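Local structure of ribulose bisphosphate carboxylase (6HUN) at residues L389-V392 with I393-M396; L445-A448 with L449-W452. The protein probably catalyses the magnesium-dependent carboxylation of ribulose 1,5-bisphosphate to two molecules of 3-phosphoglycerate, in an archaeal AMP degradation pathway. One frame throughout, in Å; residues are numbered along the deposited sequence.

Contact 1. Residues L389-V392 with I393-M396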
loop_
_atom_site.group_PDB
_atom_site.type_symbol
_atom_site.label_atom_id
_atom_site.label_comp_id
_atom_site.label_asym_id
_atom_site.label_seq_id
_atom_site.Cartn_x
_atom_site.Cartn_y
_atom_site.Cartn_z
ATOM N N LEU A 389 -10.206 -29.196 12.846
ATOM C CA LEU A 389 -9.782 -29.219 11.438
ATOM C C LEU A 389 -10.861 -29.801 10.535
ATOM O O LEU A 389 -11.133 -29.227 9.473
ATOM C CB LEU A 389 -8.475 -29.986 11.280
ATOM C CG LEU A 389 -7.231 -29.386 11.932
ATOM C CD1 LEU A 389 -6.002 -30.121 11.440
ATOM C CD2 LEU A 389 -7.093 -27.858 11.653
ATOM N N PRO A 390 -11.539 -30.901 10.923
ATOM C CA PRO A 390 -12.561 -31.451 10.025
ATOM C C PRO A 390 -13.639 -30.459 9.649
ATOM O O PRO A 390 -14.061 -30.442 8.487
ATOM C CB PRO A 390 -13.134 -32.647 10.842
ATOM C CG PRO A 390 -12.006 -33.086 11.608
ATOM C CD PRO A 390 -11.239 -31.845 12.012
ATOM N N GLU A 391 -14.090 -29.622 10.586
ATOM C CA GLU A 391 -15.154 -28.678 10.265
ATOM C C GLU A 391 -14.671 -27.616 9.285
ATOM O O GLU A 391 -15.414 -27.233 8.374
ATOM C CB GLU A 391 -15.692 -28.009 11.530
ATOM C CG GLU A 391 -17.062 -28.488 11.957
ATOM C CD GLU A 391 -18.190 -28.162 10.984
ATOM O OE1 GLU A 391 -18.508 -29.015 10.118
ATOM O OE2 GLU A 391 -18.797 -27.074 11.130
ATOM N N VAL A 392 -13.431 -27.143 9.442
ATOM C CA VAL A 392 -12.893 -26.164 8.493
ATOM C C VAL A 392 -12.814 -26.776 7.099
ATOM O O VAL A 392 -13.208 -26.155 6.105
ATOM C CB VAL A 392 -11.524 -25.649 8.965
ATOM C CG1 VAL A 392 -10.893 -24.828 7.889
ATOM C CG2 VAL A 392 -11.728 -24.821 10.247
ATOM N N ILE A 393 -12.339 -28.020 7.016
ATOM C CA ILE A 393 -12.252 -28.721 5.731
ATOM C C ILE A 393 -13.641 -28.940 5.117
ATOM O O ILE A 393 -13.802 -28.844 3.896
ATOM C CB ILE A 393 -11.496 -30.062 5.902
ATOM C CG1 ILE A 393 -10.042 -29.836 6.361
ATOM C CG2 ILE A 393 -11.474 -30.814 4.610
ATOM C CD1 ILE A 393 -9.364 -31.175 6.858
ATOM N N ARG A 394 -14.663 -29.277 5.934
ATOM C CA ARG A 394 -16.010 -29.468 5.366
ATOM C C ARG A 394 -16.569 -28.149 4.825
ATOM O O ARG A 394 -17.283 -28.134 3.808
ATOM C CB ARG A 394 -16.983 -30.036 6.411
ATOM C CG ARG A 394 -18.278 -30.640 5.823
ATOM C CD ARG A 394 -19.292 -31.032 6.926
ATOM N NE ARG A 394 -19.550 -29.925 7.843
ATOM C CZ ARG A 394 -20.290 -28.861 7.543
ATOM N NH1 ARG A 394 -20.861 -28.767 6.343
ATOM N NH2 ARG A 394 -20.448 -27.882 8.438
ATOM N N VAL A 395 -16.278 -27.042 5.519
ATOM C CA VAL A 395 -16.817 -25.742 5.170
ATOM C C VAL A 395 -15.990 -25.063 4.085
ATOM O O VAL A 395 -16.540 -24.514 3.134
ATOM C CB VAL A 395 -16.920 -24.871 6.435
ATOM C CG1 VAL A 395 -17.215 -23.441 6.056
ATOM C CG2 VAL A 395 -18.015 -25.441 7.380
ATOM N N MET A 396 -14.667 -25.120 4.162
ATOM C CA MET A 396 -13.815 -24.428 3.171
ATOM C C MET A 396 -13.360 -25.296 2.017
ATOM O O MET A 396 -12.755 -24.765 1.066
ATOM C CB MET A 396 -12.589 -23.866 3.846
ATOM C CG MET A 396 -12.895 -22.654 4.649
ATOM S SD MET A 396 -11.340 -22.053 5.229
ATOM C CE MET A 396 -10.606 -21.328 3.748
#
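Two bends bring Glu391 and Arg394 together: the glutamate chain folds at chi2 (-65°), while the arginine runs extended from the backbone as far as chi3 and turns there (52°). The two side chains then lie alongside one another, pointing the same way, with carboxylate and guanidinium only 19° from coplanar. Glu391 OE1 sits at the guanidinium edge and takes two hydrogen bonds of the salt bridge, 2.7 Å from Arg394 NE and 2.8 Å from Arg394 NH2, the second on its syn lone pair; a weak bond of 3.3 Å joins Arg394 NH2 to Glu391 OE2. This side-on grip should limit rotation of both groups on the exposed side of the helix. Elsewhere around the turn, Val392 CG1 lies 3.9 Å from Met396 SD, and the Met396 backbone N donates a hydrogen bond to Val392 O at 2.6 Å. The buried side chains face the barrel and its neighbours: Leu389 and Ile393 pack on Met402 of strand 401-403 and on helix 415-431, while Met396 reaches Thr348 of helix 339-352. An i to i+3 ion pair outside and apolar residues inside make 389-396 the amphipathic helix of a beta-alpha-beta unit, linking strands 377-380 and 401-403 of the TIM barrel.

Contact 2. Residues L445-A448 with L449-W452; sequences LARA and LEKW
Arg447 and Glu450 lie side by side and point the same way from the helix, yet their flat ends do not pair in a plane: guanidinium and carboxylate are turned 42° apart. Glu450 OE2 comes to the aliphatic part of the arginine, 3.1 Å from Arg447 CG, and stands well out of the guanidinium plane. The salt bridge between Arg447 NH1 and Glu450 OE2 is accordingly long, at 3.8 Å, and acts through charge alone, with no N-H aimed at the oxygen. The arginine has a stronger partner in Asp413, which forms a salt bridge with its NE.

On another side of the same turns, Leu445 and Leu449 cross at a slant, Leu445 CD1 reaching Leu449 CG at 4.2 Å. With its CG anti to the backbone N (chi1 171°), Leu445 brings its end closer to the following turn. Both leucines pack on helix 435-438, and Leu445 also on Ala425 of helix 415-431, so that helix 443-452, late in the catalytic TIM-barrel domain, is packed against other C-terminal helices, its main chain held by i to i+4 bonds such as that from Leu449 N to Leu445 O (3.0 Å).

Toward the last turn the methyl of Ala448 lies beside the indole of Trp452, whose benzo-ring atom CE3 is 4.3 Å from Ala448 CB. Lys451 CD rests over one face of this ring, 3.5 Å above its plane and offset toward the rim, while the lysine NZ hydrogen-bonds to Gly410 O. The tryptophan also meets the ring of His385, their planes inclined at about 35°. Between nearest atoms, its side chain is about 6 Å from Gly406 and about 8 Å from Gly383, both predicted to bind substrate.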
loop_
_atom_site.group_PDB
_atom_site.type_symbol
_atom_site.label_atom_id
_atom_site.label_comp_id
_atom_site.label_asym_id
_atom_site.label_seq_id
_atom_site.Cartn_x
_atom_site.Cartn_y
_atom_site.Cartn_z
ATOM N N LEU A 445 -3.047 -37.822 18.216
ATOM C CA LEU A 445 -4.343 -37.158 18.135
ATOM C C LEU A 445 -5.127 -37.271 19.435
ATOM O O LEU A 445 -5.850 -36.336 19.819
ATOM C CB LEU A 445 -5.159 -37.773 17.004
ATOM C CG LEU A 445 -6.615 -37.299 16.978
ATOM C CD1 LEU A 445 -6.689 -35.778 16.742
ATOM C CD2 LEU A 445 -7.514 -38.062 16.026
ATOM N N ALA A 446 -5.052 -38.436 20.100
ATOM C CA ALA A 446 -5.868 -38.644 21.284
ATOM C C ALA A 446 -5.651 -37.501 22.262
ATOM O O ALA A 446 -6.614 -36.890 22.747
ATOM C CB ALA A 446 -5.558 -40.009 21.919
ATOM N N ARG A 447 -4.388 -37.124 22.473
ATOM C CA ARG A 447 -4.112 -36.090 23.459
ATOM C C ARG A 447 -4.435 -34.694 22.943
ATOM O O ARG A 447 -4.708 -33.789 23.743
ATOM C CB ARG A 447 -2.661 -36.180 23.926
ATOM C CG ARG A 447 -2.528 -37.111 25.131
ATOM C CD ARG A 447 -1.345 -38.053 25.063
ATOM N NE ARG A 447 -0.080 -37.344 25.255
ATOM C CZ ARG A 447 0.255 -36.638 26.338
ATOM N NH1 ARG A 447 -0.576 -36.516 27.370
ATOM N NH2 ARG A 447 1.442 -36.046 26.393
ATOM N N ALA A 448 -4.404 -34.500 21.622
ATOM C CA ALA A 448 -4.873 -33.248 21.047
ATOM C C ALA A 448 -6.336 -33.015 21.396
ATOM O O ALA A 448 -6.722 -31.899 21.771
ATOM C CB ALA A 448 -4.664 -33.270 19.529
ATOM N N LEU A 449 -7.170 -34.061 21.284
ATOM C CA LEU A 449 -8.579 -33.906 21.639
ATOM C C LEU A 449 -8.739 -33.743 23.146
ATOM O O LEU A 449 -9.540 -32.920 23.601
ATOM C CB LEU A 449 -9.395 -35.092 21.120
ATOM C CG LEU A 449 -9.631 -35.160 19.607
ATOM C CD1 LEU A 449 -10.519 -36.352 19.246
ATOM C CD2 LEU A 449 -10.219 -33.854 19.063
ATOM N N GLU A 450 -7.942 -34.482 23.929
ATOM C CA GLU A 450 -7.872 -34.255 25.374
ATOM C C GLU A 450 -7.589 -32.787 25.695
ATOM O O GLU A 450 -8.354 -32.133 26.422
ATOM C CB GLU A 450 -6.796 -35.179 25.977
ATOM C CG GLU A 450 -6.192 -34.756 27.343
ATOM C CD GLU A 450 -4.798 -34.082 27.186
ATOM O OE1 GLU A 450 -4.654 -32.893 27.569
ATOM O OE2 GLU A 450 -3.850 -34.733 26.674
ATOM N N LYS A 451 -6.498 -32.251 25.135
ATOM C CA LYS A 451 -5.991 -30.941 25.542
ATOM C C LYS A 451 -6.872 -29.792 25.049
ATOM O O LYS A 451 -7.242 -28.909 25.827
ATOM C CB LYS A 451 -4.559 -30.753 25.033
ATOM C CG LYS A 451 -3.905 -29.470 25.490
ATOM C CD LYS A 451 -2.555 -29.303 24.840
ATOM C CE LYS A 451 -1.492 -28.970 25.871
ATOM N NZ LYS A 451 -0.930 -27.613 25.596
ATOM N N TRP A 452 -7.195 -29.765 23.759
ATOM C CA TRP A 452 -7.911 -28.631 23.195
ATOM C C TRP A 452 -9.344 -28.930 22.790
ATOM O O TRP A 452 -10.113 -27.988 22.595
ATOM C CB TRP A 452 -7.187 -28.091 21.958
ATOM C CG TRP A 452 -5.800 -27.555 22.168
ATOM C CD1 TRP A 452 -5.447 -26.417 22.841
ATOM C CD2 TRP A 452 -4.579 -28.115 21.658
ATOM N NE1 TRP A 452 -4.082 -26.238 22.788
ATOM C CE2 TRP A 452 -3.525 -27.263 22.065
ATOM C CE3 TRP A 452 -4.272 -29.249 20.890
ATOM C CZ2 TRP A 452 -2.186 -27.513 21.736
ATOM C CZ3 TRP A 452 -2.942 -29.501 20.573
ATOM C CH2 TRP A 452 -1.916 -28.630 20.991
#

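In the fold
Both contacts span successive turns of a single helix in the catalytic domain, and the other subunit touches neither. Contact 1 lies on a helix of the barrel's beta-alpha-beta repeat, its centre about 19 Å from that of the chain; contact 2 lies farther out, at about 31 Å. Both are partly buried, mixing buried apolar with exposed charged residues. Their centres are about 18 Å apart and they do not touch, but helix 415-431 packs against both. Each has an i to i+3 pair of opposite charges: Glu391-Arg394, nearly coplanar and hydrogen-bonded, and Arg447-Glu450, long and purely electrostatic. Aliphatic residues of 389-396 meet a barrel strand, whereas 443-452 adds an aromatic ring.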